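Local coordinates for protein glycosyl hydrolase BlGH5_18 (Bifidobacterium longum subsp. infantis, PDB 7LQX) that probably hydrolyses glycosidic bonds during the breakdown of N-glycans, as a family 5 (subfamily 18) glycoside hydrolase of a gut bifidobacterium, at residues P46-D51 and V91-E96; N127-A132 and H215-V220; E144-L149 and A192-R197; N237-G242 and T251-Y256. All coordinates share one frame; numbering follows the deposited sequence. Where two conformers were deposited one is given.

Contact 1: P46-D51 and V91-E96; sequences PSVKED and VHIAGE
I93 leans on V48 and K49 where two neighbouring outer helices, 45-57 and 81-96, pack side by side in the (beta/alpha)8 barrel expected of a family 5 glycosidase. Along the second helix, V91 turns inward to meet A101 and V103 of strand 100-104, a fitting place for a compact branched side chain between helix and barrel wall. H92 belongs to another side of the helix, its ND1 hydrogen-bonded to E152. I93 then carries the contact. Its CG2, anti to the backbone N, reaches the backbone of the first helix, lying 3.8 Å from K49 CA, and the same methyl meets V48 CG1 at 4.0 Å. The other branch ends in CD1, 4.1 Å from V48 CG1, so one valine methyl touches both arms of the isoleucine, and the two side chains cross at about a right angle. Beta-branched residues suit this seam because they are bulky close to the main chain. A94, small, rests on M52 of the facing helix. The last turn of helix 81-96 is closed by E96, whose backbone N is hydrogen-bonded to H92 O at 2.9 Å.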
loop_
_atom_site.group_PDB
_atom_site.type_symbol
_atom_site.label_atom_id
_atom_site.label_comp_id
_atom_site.label_asym_id
_atom_site.label_seq_id
_atom_site.Cartn_x
_atom_site.Cartn_y
_atom_site.Cartn_z
ATOM N N PRO A 46 -6.819 -11.955 -22.828
ATOM C CA PRO A 46 -6.153 -12.335 -24.088
ATOM C C PRO A 46 -4.641 -12.179 -24.034
ATOM O O PRO A 46 -3.914 -13.005 -24.600
ATOM C CB PRO A 46 -6.814 -11.417 -25.127
ATOM C CG PRO A 46 -8.173 -11.172 -24.567
ATOM C CD PRO A 46 -7.963 -11.055 -23.068
ATOM N N SER A 47 -4.140 -11.159 -23.333
ATOM C CA SER A 47 -2.694 -10.984 -23.249
ATOM C C SER A 47 -2.045 -12.093 -22.431
ATOM O O SER A 47 -0.901 -12.464 -22.711
ATOM C CB SER A 47 -2.334 -9.601 -22.696
ATOM O OG SER A 47 -2.492 -9.514 -21.292
ATOM N N VAL A 48 -2.747 -12.633 -21.427
ATOM C CA VAL A 48 -2.202 -13.746 -20.652
ATOM C C VAL A 48 -2.159 -15.009 -21.498
ATOM O O VAL A 48 -1.182 -15.769 -21.457
ATOM C CB VAL A 48 -3.013 -13.964 -19.366
ATOM C CG1 VAL A 48 -2.469 -15.172 -18.608
ATOM C CG2 VAL A 48 -2.968 -12.733 -18.502
ATOM N N LYS A 49 -3.223 -15.269 -22.260
ATOM C CA LYS A 49 -3.217 -16.410 -23.166
ATOM C C LYS A 49 -2.025 -16.335 -24.113
ATOM O O LYS A 49 -1.326 -17.330 -24.335
ATOM C CB LYS A 49 -4.525 -16.472 -23.953
ATOM C CG LYS A 49 -4.633 -17.702 -24.844
ATOM C CD LYS A 49 -5.986 -17.778 -25.529
ATOM C CE LYS A 49 -6.065 -18.975 -26.466
ATOM N NZ LYS A 49 -7.354 -19.014 -27.209
ATOM N N GLU A 50 -1.775 -15.150 -24.681
ATOM C CA GLU A 50 -0.661 -15.001 -25.607
ATOM C C GLU A 50 0.676 -15.151 -24.890
ATOM O O GLU A 50 1.581 -15.825 -25.397
ATOM C CB GLU A 50 -0.742 -13.658 -26.325
ATOM C CG GLU A 50 0.349 -13.474 -27.360
ATOM C CD GLU A 50 0.279 -14.481 -28.494
ATOM O OE1 GLU A 50 -0.724 -15.225 -28.608
ATOM O OE2 GLU A 50 1.243 -14.530 -29.285
ATOM N N ASP A 51 0.824 -14.515 -23.721
ATOM C CA ASP A 51 2.044 -14.672 -22.935
ATOM C C ASP A 51 2.314 -16.149 -22.670
ATOM O O ASP A 51 3.441 -16.635 -22.821
ATOM C CB ASP A 51 1.912 -13.966 -21.579
ATOM C CG ASP A 51 2.022 -12.453 -21.654
ATOM O OD1 ASP A 51 2.313 -11.892 -22.730
ATOM O OD2 ASP A 51 1.806 -11.838 -20.586
ATOM N N VAL A 91 -4.065 -19.313 -13.461
ATOM C CA VAL A 91 -3.689 -20.719 -13.356
ATOM C C VAL A 91 -4.390 -21.540 -14.429
ATOM O O VAL A 91 -3.774 -22.374 -15.102
ATOM C CB VAL A 91 -4.007 -21.245 -11.944
ATOM C CG1 VAL A 91 -3.883 -22.754 -11.913
ATOM C CG2 VAL A 91 -3.112 -20.573 -10.926
ATOM N N HIS A 92 -5.697 -21.315 -14.592
ATOM C CA HIS A 92 -6.476 -22.036 -15.587
ATOM C C HIS A 92 -5.891 -21.854 -16.978
ATOM O O HIS A 92 -5.795 -22.816 -17.749
ATOM C CB HIS A 92 -7.924 -21.548 -15.542
ATOM C CG HIS A 92 -8.868 -22.379 -16.349
ATOM N ND1 HIS A 92 -9.234 -23.654 -15.979
ATOM C CD2 HIS A 92 -9.516 -22.120 -17.507
ATOM C CE1 HIS A 92 -10.073 -24.144 -16.875
ATOM N NE2 HIS A 92 -10.259 -23.233 -17.813
ATOM N N ILE A 93 -5.480 -20.630 -17.311
ATOM C CA ILE A 93 -4.933 -20.356 -18.635
ATOM C C ILE A 93 -3.585 -21.040 -18.818
ATOM O O ILE A 93 -3.298 -21.600 -19.882
ATOM C CB ILE A 93 -4.854 -18.835 -18.868
ATOM C CG1 ILE A 93 -6.260 -18.239 -18.948
ATOM C CG2 ILE A 93 -4.062 -18.534 -20.124
ATOM C CD1 ILE A 93 -6.289 -16.712 -18.910
ATOM N N ALA A 94 -2.723 -20.990 -17.802
ATOM C CA ALA A 94 -1.475 -21.742 -17.881
ATOM C C ALA A 94 -1.743 -23.204 -18.221
ATOM O O ALA A 94 -1.086 -23.780 -19.096
ATOM C CB ALA A 94 -0.721 -21.622 -16.557
ATOM N N GLY A 95 -2.731 -23.808 -17.559
ATOM C CA GLY A 95 -3.052 -25.197 -17.828
ATOM C C GLY A 95 -3.585 -25.416 -19.230
ATOM O O GLY A 95 -3.251 -26.413 -19.879
ATOM N N GLU A 96 -4.428 -24.495 -19.712
ATOM C CA GLU A 96 -4.936 -24.604 -21.073
ATOM C C GLU A 96 -3.801 -24.507 -22.077
ATOM O O GLU A 96 -3.880 -25.083 -23.169
ATOM C CB GLU A 96 -5.965 -23.505 -21.340
ATOM C CG GLU A 96 -7.259 -23.659 -20.559
ATOM C CD GLU A 96 -8.230 -22.506 -20.776
ATOM O OE1 GLU A 96 -7.779 -21.343 -20.889
ATOM O OE2 GLU A 96 -9.451 -22.766 -20.834
#

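Contact 2: N127-A132 and H215-V220; sequences NMFEDA and HPFTPV
F129 and F217 meet as an offset edge-to-face pair, the edge of F217 directed at a face of F129. The ring planes stand at 70° and the centroids are 5.7 Å apart. The closest atoms are F129 CE1 and F217 CZ, 3.8 Å from each other, and F129 CE1 lies in the plane of the F217 ring, at its edge. On the opposite face of F129 sits M128, present as selenomethionine, with its CG 3.7 Å above the F129 ring plane and over the centre, so the phenylalanine is held between an aliphatic chain and an aromatic edge. CG beside the backbone N (chi1 -51°) carries the F129 ring toward F217, and the two side chains cross at about a right angle.

The F129 backbone is fixed by an Asx turn: N127 OD1 accepts from F129 N at 2.9 Å, in the carbonyl plane. D131 OD2 ties back to the start of the loop by accepting from N127 N at 2.9 Å, met from above the carboxylate plane. The two loops lie in the connections after barrel strands 100-104 and 200-202, before helices 132-149 and 219-224, hence on the side of the strands' C-terminal ends, where (beta/alpha)8 enzymes carry their active sites. I183 of helix 180-191 touches both phenylalanines. With no hydrogen bond across it, the join depends on ring shape and on weakly positive C-H edges meeting pi electrons, which suits a buried place.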
loop_
_atom_site.group_PDB
_atom_site.type_symbol
_atom_site.label_atom_id
_atom_site.label_comp_id
_atom_site.label_asym_id
_atom_site.label_seq_id
_atom_site.Cartn_x
_atom_site.Cartn_y
_atom_site.Cartn_z
ATOM N N ASN A 127 2.812 -6.672 12.640
ATOM C CA ASN A 127 3.881 -7.649 12.476
ATOM C C ASN A 127 3.249 -8.915 11.926
ATOM O O ASN A 127 2.503 -9.597 12.634
ATOM C CB ASN A 127 4.569 -7.877 13.816
ATOM C CG ASN A 127 5.781 -8.756 13.694
ATOM O OD1 ASN A 127 5.745 -9.790 13.032
ATOM N ND2 ASN A 127 6.867 -8.352 14.341
HETATM N N MSE A 128 3.540 -9.221 10.662
HETATM C CA MSE A 128 2.873 -10.332 9.990
HETATM C C MSE A 128 3.307 -11.682 10.520
HETATM O O MSE A 128 2.647 -12.682 10.260
HETATM C CB MSE A 128 3.122 -10.271 8.473
HETATM C CG MSE A 128 4.484 -10.766 8.021
HETATM SE SE MSE A 128 4.747 -10.668 6.117
HETATM C CE MSE A 128 3.503 -12.040 5.525
ATOM N N PHE A 129 4.418 -11.709 11.252
ATOM C CA PHE A 129 4.912 -12.957 11.818
ATOM C C PHE A 129 4.411 -13.206 13.230
ATOM O O PHE A 129 4.274 -14.368 13.618
ATOM C CB PHE A 129 6.443 -12.958 11.836
ATOM C CG PHE A 129 7.055 -12.615 10.511
ATOM C CD1 PHE A 129 6.886 -13.455 9.423
ATOM C CD2 PHE A 129 7.778 -11.451 10.337
ATOM C CE1 PHE A 129 7.422 -13.149 8.195
ATOM C CE2 PHE A 129 8.322 -11.137 9.094
ATOM C CZ PHE A 129 8.144 -11.986 8.028
ATOM N N GLU A 130 4.137 -12.149 14.002
ATOM C CA GLU A 130 3.912 -12.247 15.436
ATOM C C GLU A 130 2.493 -11.923 15.877
ATOM O O GLU A 130 2.055 -12.433 16.909
ATOM C CB GLU A 130 4.845 -11.285 16.190
ATOM C CG GLU A 130 6.334 -11.496 15.952
ATOM C CD GLU A 130 6.988 -12.384 16.987
ATOM O OE1 GLU A 130 6.346 -12.675 18.022
ATOM O OE2 GLU A 130 8.146 -12.810 16.765
ATOM N N ASP A 131 1.773 -11.073 15.161
ATOM C CA ASP A 131 0.469 -10.626 15.635
ATOM C C ASP A 131 -0.576 -11.698 15.357
ATOM O O ASP A 131 -0.768 -12.090 14.201
ATOM C CB ASP A 131 0.046 -9.356 14.897
ATOM C CG ASP A 131 0.915 -8.157 15.216
ATOM O OD1 ASP A 131 1.766 -8.237 16.124
ATOM O OD2 ASP A 131 0.723 -7.115 14.543
ATOM N N ALA A 132 -1.291 -12.132 16.402
ATOM C CA ALA A 132 -2.243 -13.224 16.234
ATOM C C ALA A 132 -3.298 -12.893 15.187
ATOM O O ALA A 132 -3.680 -13.758 14.391
ATOM C CB ALA A 132 -2.906 -13.565 17.567
ATOM N N HIS A 215 19.937 -13.943 11.612
ATOM C CA HIS A 215 18.714 -13.706 10.858
ATOM C C HIS A 215 17.658 -14.729 11.289
ATOM O O HIS A 215 17.968 -15.905 11.467
ATOM C CB HIS A 215 19.041 -13.856 9.379
ATOM C CG HIS A 215 17.949 -13.448 8.450
ATOM N ND1 HIS A 215 17.454 -12.163 8.392
ATOM C CD2 HIS A 215 17.296 -14.148 7.493
ATOM C CE1 HIS A 215 16.534 -12.096 7.449
ATOM N NE2 HIS A 215 16.409 -13.287 6.899
ATOM N N PRO A 216 16.409 -14.309 11.518
ATOM C CA PRO A 216 15.432 -15.239 12.116
ATOM C C PRO A 216 14.952 -16.336 11.189
ATOM O O PRO A 216 14.408 -17.330 11.686
ATOM C CB PRO A 216 14.277 -14.328 12.558
ATOM C CG PRO A 216 14.396 -13.136 11.705
ATOM C CD PRO A 216 15.864 -12.944 11.401
ATOM N N PHE A 217 15.122 -16.201 9.879
ATOM C CA PHE A 217 14.907 -17.307 8.953
ATOM C C PHE A 217 16.240 -18.023 8.787
ATOM O O PHE A 217 17.270 -17.369 8.615
ATOM C CB PHE A 217 14.406 -16.764 7.622
ATOM C CG PHE A 217 12.975 -16.325 7.655
ATOM C CD1 PHE A 217 12.604 -15.106 8.208
ATOM C CD2 PHE A 217 11.994 -17.138 7.127
ATOM C CE1 PHE A 217 11.284 -14.729 8.228
ATOM C CE2 PHE A 217 10.681 -16.759 7.138
ATOM C CZ PHE A 217 10.324 -15.562 7.695
ATOM N N THR A 218 16.231 -19.347 8.864
ATOM C CA THR A 218 17.454 -20.118 9.027
ATOM C C THR A 218 17.627 -21.193 7.970
ATOM O O THR A 218 16.657 -21.660 7.369
ATOM C CB THR A 218 17.444 -20.829 10.392
ATOM O OG1 THR A 218 16.404 -21.814 10.351
ATOM C CG2 THR A 218 17.203 -19.855 11.541
ATOM N N PRO A 219 18.867 -21.641 7.756
ATOM C CA PRO A 219 19.090 -22.783 6.849
ATOM C C PRO A 219 18.279 -24.021 7.196
ATOM O O PRO A 219 17.758 -24.691 6.291
ATOM C CB PRO A 219 20.601 -23.029 6.983
ATOM C CG PRO A 219 21.153 -21.659 7.299
ATOM C CD PRO A 219 20.132 -21.035 8.209
ATOM N N VAL A 220 18.171 -24.360 8.480
ATOM C CA VAL A 220 17.407 -25.545 8.860
ATOM C C VAL A 220 15.947 -25.416 8.432
ATOM O O VAL A 220 15.354 -26.372 7.913
ATOM C CB VAL A 220 17.565 -25.834 10.366
ATOM C CG1 VAL A 220 16.525 -26.838 10.842
ATOM C CG2 VAL A 220 18.983 -26.332 10.659
#

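Contact 3: E144-L149 and A192-R197; sequences ELYGEL and AVVDRR
Y146 stretches from helix 132-149 to the loop that leads into strand 200-202, joining two parts of the outer layer of the (beta/alpha)8 barrel. With CG anti to the backbone N (chi1 176°), the phenol points off the helix and lies against the main chain of V193-D195. V194 CA sits over one ring face, 4.2 Å from the centroid of the Y146 ring, a CH-pi contact offset toward the rim. V194 CG1, itself anti to its backbone N, adds a methyl at 3.8 Å from Y146 CE1; a valine fits because its branched, apolar side chain can touch the tyrosine ring and L158 of strand 155-159 at once. At the far end of the ring the hydroxyl receives a weak bond from D195 N, 3.2 Å from Y146 OH, while its stronger partner is H199 ND1.

The D195 side chain leads away from the tyrosine to hold R197. The arginine grips it side-on: R197 NE meets the syn lone pair of D195 OD1 at 3.0 Å and almost straight (176°), and R197 NH2 reaches D195 OD2 at 2.9 Å. OD1 also accepts from R197 N, making an Asx turn. A leucine in place of D195 would probably leave the R197 guanidinium without its mate and let the turn relax, leaving the backbone under the phenol less firmly set. The chemistry thus divides the work: the carboxylate shapes the loop from within, and the tyrosine, mainly through its ring face and with a weak bond at its hydroxyl, ties that loop to the helix.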
loop_
_atom_site.group_PDB
_atom_site.type_symbol
_atom_site.label_atom_id
_atom_site.label_comp_id
_atom_site.label_asym_id
_atom_site.label_seq_id
_atom_site.Cartn_x
_atom_site.Cartn_y
_atom_site.Cartn_z
ATOM N N GLU A 144 -8.553 -19.791 1.718
ATOM C CA GLU A 144 -9.526 -19.411 0.699
ATOM C C GLU A 144 -8.923 -19.534 -0.694
ATOM O O GLU A 144 -9.542 -20.097 -1.604
ATOM C CB GLU A 144 -10.008 -17.984 0.947
ATOM C CG GLU A 144 -10.771 -17.808 2.241
ATOM N N LEU A 145 -7.704 -19.028 -0.869
ATOM C CA LEU A 145 -7.035 -19.131 -2.160
ATOM C C LEU A 145 -6.761 -20.586 -2.509
ATOM O O LEU A 145 -7.055 -21.037 -3.623
ATOM C CB LEU A 145 -5.740 -18.319 -2.129
ATOM C CG LEU A 145 -4.919 -18.294 -3.417
ATOM C CD1 LEU A 145 -5.706 -17.701 -4.573
ATOM C CD2 LEU A 145 -3.622 -17.512 -3.207
ATOM N N TYR A 146 -6.228 -21.351 -1.550
ATOM C CA TYR A 146 -5.936 -22.757 -1.800
ATOM C C TYR A 146 -7.196 -23.525 -2.177
ATOM O O TYR A 146 -7.173 -24.366 -3.085
ATOM C CB TYR A 146 -5.286 -23.379 -0.563
ATOM C CG TYR A 146 -5.047 -24.857 -0.729
ATOM C CD1 TYR A 146 -4.106 -25.329 -1.631
ATOM C CD2 TYR A 146 -5.766 -25.779 0.008
ATOM C CE1 TYR A 146 -3.887 -26.686 -1.793
ATOM C CE2 TYR A 146 -5.556 -27.137 -0.144
ATOM C CZ TYR A 146 -4.624 -27.589 -1.047
ATOM O OH TYR A 146 -4.450 -28.955 -1.169
ATOM N N GLY A 147 -8.306 -23.262 -1.484
ATOM C CA GLY A 147 -9.526 -23.995 -1.761
ATOM C C GLY A 147 -10.030 -23.788 -3.174
ATOM O O GLY A 147 -10.633 -24.689 -3.760
ATOM N N GLU A 148 -9.805 -22.597 -3.733
ATOM C CA GLU A 148 -10.155 -22.339 -5.125
ATOM C C GLU A 148 -9.129 -22.947 -6.075
ATOM O O GLU A 148 -9.488 -23.614 -7.053
ATOM C CB GLU A 148 -10.294 -20.829 -5.353
ATOM C CG GLU A 148 -11.540 -20.234 -4.715
ATOM C CD GLU A 148 -12.807 -20.770 -5.337
ATOM O OE1 GLU A 148 -12.869 -20.836 -6.582
ATOM O OE2 GLU A 148 -13.730 -21.155 -4.588
ATOM N N LEU A 149 -7.842 -22.742 -5.798
ATOM C CA LEU A 149 -6.817 -23.197 -6.727
ATOM C C LEU A 149 -6.734 -24.717 -6.784
ATOM O O LEU A 149 -6.392 -25.273 -7.831
ATOM C CB LEU A 149 -5.466 -22.611 -6.341
ATOM C CG LEU A 149 -5.340 -21.088 -6.430
ATOM C CD1 LEU A 149 -3.949 -20.686 -5.982
ATOM C CD2 LEU A 149 -5.644 -20.591 -7.833
ATOM N N ALA A 192 0.528 -25.832 7.017
ATOM C CA ALA A 192 -0.452 -26.853 7.355
ATOM C C ALA A 192 -1.796 -26.626 6.690
ATOM O O ALA A 192 -2.633 -27.533 6.697
ATOM C CB ALA A 192 -0.646 -26.897 8.872
ATOM N N VAL A 193 -2.032 -25.437 6.131
ATOM C CA VAL A 193 -3.280 -25.189 5.423
ATOM C C VAL A 193 -3.376 -26.039 4.168
ATOM O O VAL A 193 -4.478 -26.407 3.746
ATOM C CB VAL A 193 -3.420 -23.688 5.115
ATOM C CG1 VAL A 193 -4.695 -23.424 4.331
ATOM C CG2 VAL A 193 -3.398 -22.889 6.407
ATOM N N VAL A 194 -2.243 -26.377 3.558
ATOM C CA VAL A 194 -2.221 -27.111 2.296
ATOM C C VAL A 194 -2.331 -28.605 2.567
ATOM O O VAL A 194 -1.708 -29.127 3.494
ATOM C CB VAL A 194 -0.914 -26.796 1.545
ATOM C CG1 VAL A 194 -0.806 -27.600 0.250
ATOM C CG2 VAL A 194 -0.806 -25.303 1.264
ATOM N N ASP A 195 -3.105 -29.309 1.741
ATOM C CA ASP A 195 -3.114 -30.774 1.767
ATOM C C ASP A 195 -1.896 -31.255 0.984
ATOM O O ASP A 195 -1.919 -31.338 -0.248
ATOM C CB ASP A 195 -4.411 -31.333 1.195
ATOM C CG ASP A 195 -4.464 -32.854 1.246
ATOM O OD1 ASP A 195 -3.437 -33.488 1.559
ATOM O OD2 ASP A 195 -5.541 -33.419 0.968
ATOM N N ARG A 196 -0.821 -31.568 1.697
ATOM C CA ARG A 196 0.450 -31.898 1.057
ATOM C C ARG A 196 0.468 -33.290 0.446
ATOM O O ARG A 196 1.443 -33.634 -0.230
ATOM C CB ARG A 196 1.598 -31.671 2.042
ATOM C CG ARG A 196 1.745 -30.184 2.361
ATOM C CD ARG A 196 2.632 -29.916 3.539
ATOM N NE ARG A 196 4.019 -30.230 3.248
ATOM C CZ ARG A 196 5.007 -30.082 4.122
ATOM N NH1 ARG A 196 4.739 -29.613 5.335
ATOM N NH2 ARG A 196 6.245 -30.398 3.786
ATOM N N ARG A 197 -0.593 -34.076 0.616
ATOM C CA ARG A 197 -0.734 -35.273 -0.198
ATOM C C ARG A 197 -1.088 -34.936 -1.640
ATOM O O ARG A 197 -0.846 -35.752 -2.534
ATOM C CB ARG A 197 -1.821 -36.176 0.378
ATOM C CG ARG A 197 -1.589 -36.588 1.821
ATOM C CD ARG A 197 -2.842 -37.248 2.391
ATOM N NE ARG A 197 -3.999 -36.363 2.280
ATOM C CZ ARG A 197 -5.264 -36.747 2.421
ATOM N NH1 ARG A 197 -5.556 -38.014 2.678
ATOM N NH2 ARG A 197 -6.239 -35.859 2.296
#

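Contact 4: N237-G242 and T251-Y256; sequences NGTAQG and TAHALY
N237 OD1 is gripped by two donors of T239. The hydroxyl OG1 binds it at 2.8 Å on a lone pair in the carbonyl plane, and T239 N comes at 3.1 Å from N237 OD1, tilted 18° from that plane, closing an Asx turn at the start of helix 239-243. Between them G238 takes a positive phi of 110°, natural for glycine. Placed between backbone N and carbonyl carbon (chi1 68°), the N237 amide is held by these bonds and turns ND2 toward the other helix, 3.1 Å from H253 NE2; ND2 is hydrogen-bonded to D207 OD2. The amide and imidazole planes stand 76° apart. T239 OG1 lies 3.3 Å from H253 CD2, so the threonine that closes the turn also packs beside the ring. Replacing N237 by alanine would probably leave the T239 hydroxyl and amide without their acceptor, D207 without this donor, and a gap beside H253. The histidine, CG anti to its backbone N, rises from helix 248-264 and is anchored through ND1 to S233. It thereby links that helix to the end of barrel strand 229-233, while Y211 of helix 208-211 touches N237 and helix 388-399 packs against A252 and Y256.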
loop_
_atom_site.group_PDB
_atom_site.type_symbol
_atom_site.label_atom_id
_atom_site.label_comp_id
_atom_site.label_asym_id
_atom_site.label_seq_id
_atom_site.Cartn_x
_atom_site.Cartn_y
_atom_site.Cartn_z
ATOM N N ASN A 237 24.849 -10.192 -5.668
ATOM C CA ASN A 237 25.033 -10.209 -4.226
ATOM C C ASN A 237 26.487 -10.115 -3.793
ATOM O O ASN A 237 26.794 -10.437 -2.637
ATOM C CB ASN A 237 24.431 -11.494 -3.649
ATOM C CG ASN A 237 25.187 -12.747 -4.071
ATOM O OD1 ASN A 237 26.185 -12.691 -4.788
ATOM N ND2 ASN A 237 24.705 -13.894 -3.608
ATOM N N GLY A 238 27.382 -9.692 -4.678
ATOM C CA GLY A 238 28.795 -9.628 -4.394
ATOM C C GLY A 238 29.608 -10.655 -5.144
ATOM O O GLY A 238 30.832 -10.519 -5.226
ATOM N N THR A 239 28.962 -11.683 -5.691
ATOM C CA THR A 239 29.707 -12.730 -6.374
ATOM C C THR A 239 30.308 -12.208 -7.673
ATOM O O THR A 239 31.511 -12.349 -7.909
ATOM C CB THR A 239 28.804 -13.934 -6.627
ATOM O OG1 THR A 239 28.309 -14.422 -5.375
ATOM C CG2 THR A 239 29.577 -15.029 -7.301
ATOM N N ALA A 240 29.491 -11.597 -8.530
ATOM C CA ALA A 240 30.035 -11.037 -9.763
ATOM C C ALA A 240 31.027 -9.923 -9.464
ATOM O O ALA A 240 32.075 -9.822 -10.113
ATOM C CB ALA A 240 28.913 -10.527 -10.660
ATOM N N GLN A 241 30.719 -9.077 -8.481
ATOM C CA GLN A 241 31.595 -7.951 -8.185
ATOM C C GLN A 241 32.939 -8.418 -7.642
ATOM O O GLN A 241 33.992 -7.894 -8.030
ATOM C CB GLN A 241 30.925 -7.017 -7.180
ATOM C CG GLN A 241 29.616 -6.408 -7.657
ATOM C CD GLN A 241 28.396 -7.152 -7.164
ATOM O OE1 GLN A 241 28.361 -8.381 -7.149
ATOM N NE2 GLN A 241 27.380 -6.411 -6.762
ATOM N N GLY A 242 32.924 -9.387 -6.728
ATOM C CA GLY A 242 34.145 -9.785 -6.056
ATOM C C GLY A 242 35.018 -10.718 -6.863
ATOM O O GLY A 242 36.249 -10.655 -6.765
ATOM N N THR A 251 29.316 -18.211 -12.373
ATOM C CA THR A 251 28.417 -19.205 -12.951
ATOM C C THR A 251 28.176 -20.397 -12.035
ATOM O O THR A 251 27.225 -21.147 -12.275
ATOM C CB THR A 251 28.931 -19.704 -14.304
ATOM O OG1 THR A 251 30.266 -20.194 -14.144
ATOM C CG2 THR A 251 28.885 -18.595 -15.348
ATOM N N ALA A 252 28.979 -20.570 -10.989
ATOM C CA ALA A 252 28.796 -21.650 -10.031
ATOM C C ALA A 252 27.869 -21.279 -8.883
ATOM O O ALA A 252 27.565 -22.140 -8.064
ATOM C CB ALA A 252 30.144 -22.078 -9.447
ATOM N N HIS A 253 27.388 -20.040 -8.813
ATOM C CA HIS A 253 26.695 -19.602 -7.607
ATOM C C HIS A 253 25.429 -20.408 -7.345
ATOM O O HIS A 253 25.118 -20.726 -6.189
ATOM C CB HIS A 253 26.380 -18.105 -7.669
ATOM C CG HIS A 253 25.808 -17.567 -6.394
ATOM N ND1 HIS A 253 24.452 -17.514 -6.150
ATOM C CD2 HIS A 253 26.411 -17.105 -5.274
ATOM C CE1 HIS A 253 24.246 -17.035 -4.937
ATOM N NE2 HIS A 253 25.415 -16.777 -4.384
ATOM N N ALA A 254 24.658 -20.718 -8.392
ATOM C CA ALA A 254 23.406 -21.441 -8.177
ATOM C C ALA A 254 23.678 -22.859 -7.691
ATOM O O ALA A 254 23.018 -23.342 -6.765
ATOM C CB ALA A 254 22.563 -21.459 -9.454
ATOM N N LEU A 255 24.650 -23.538 -8.308
ATOM C CA LEU A 255 25.067 -24.848 -7.824
ATOM C C LEU A 255 25.506 -24.779 -6.371
ATOM O O LEU A 255 25.172 -25.657 -5.562
ATOM C CB LEU A 255 26.221 -25.361 -8.687
ATOM C CG LEU A 255 26.889 -26.649 -8.200
ATOM C CD1 LEU A 255 25.896 -27.796 -8.116
ATOM C CD2 LEU A 255 28.059 -27.026 -9.104
ATOM N N TYR A 256 26.281 -23.750 -6.028
ATOM C CA TYR A 256 26.764 -23.613 -4.661
ATOM C C TYR A 256 25.613 -23.532 -3.673
ATOM O O TYR A 256 25.616 -24.225 -2.652
ATOM C CB TYR A 256 27.654 -22.378 -4.537
ATOM C CG TYR A 256 28.008 -22.066 -3.100
ATOM C CD1 TYR A 256 28.860 -22.896 -2.381
ATOM C CD2 TYR A 256 27.468 -20.970 -2.457
ATOM C CE1 TYR A 256 29.179 -22.627 -1.077
ATOM C CE2 TYR A 256 27.787 -20.685 -1.143
ATOM C CZ TYR A 256 28.643 -21.528 -0.456
ATOM O OH TYR A 256 28.977 -21.264 0.852
#

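Overall arrangement
The four contacts lie round one parallel eight-stranded (beta/alpha)8 barrel. Contact 1 closes first along the chain. Contact 3 follows, nested inside the loop that contact 2 closes, and contact 4 comes last. Contacts 1 and 3 are adjoining, centres about 22 Å apart, and meet where V91 CG2 of helix 81-96 touches L149 CD2 of helix 132-149 (4.0 Å). The first segment of contact 2 leads into that same helix 132-149, and its centre is about 21 Å from that of contact 3. Contact 4 lies across the centre of the chain from both contacts 1 and 3, about 34 and 35 Å away between centres. Helices and connecting loops of the outer layer are thus joined at well-separated points around the barrel.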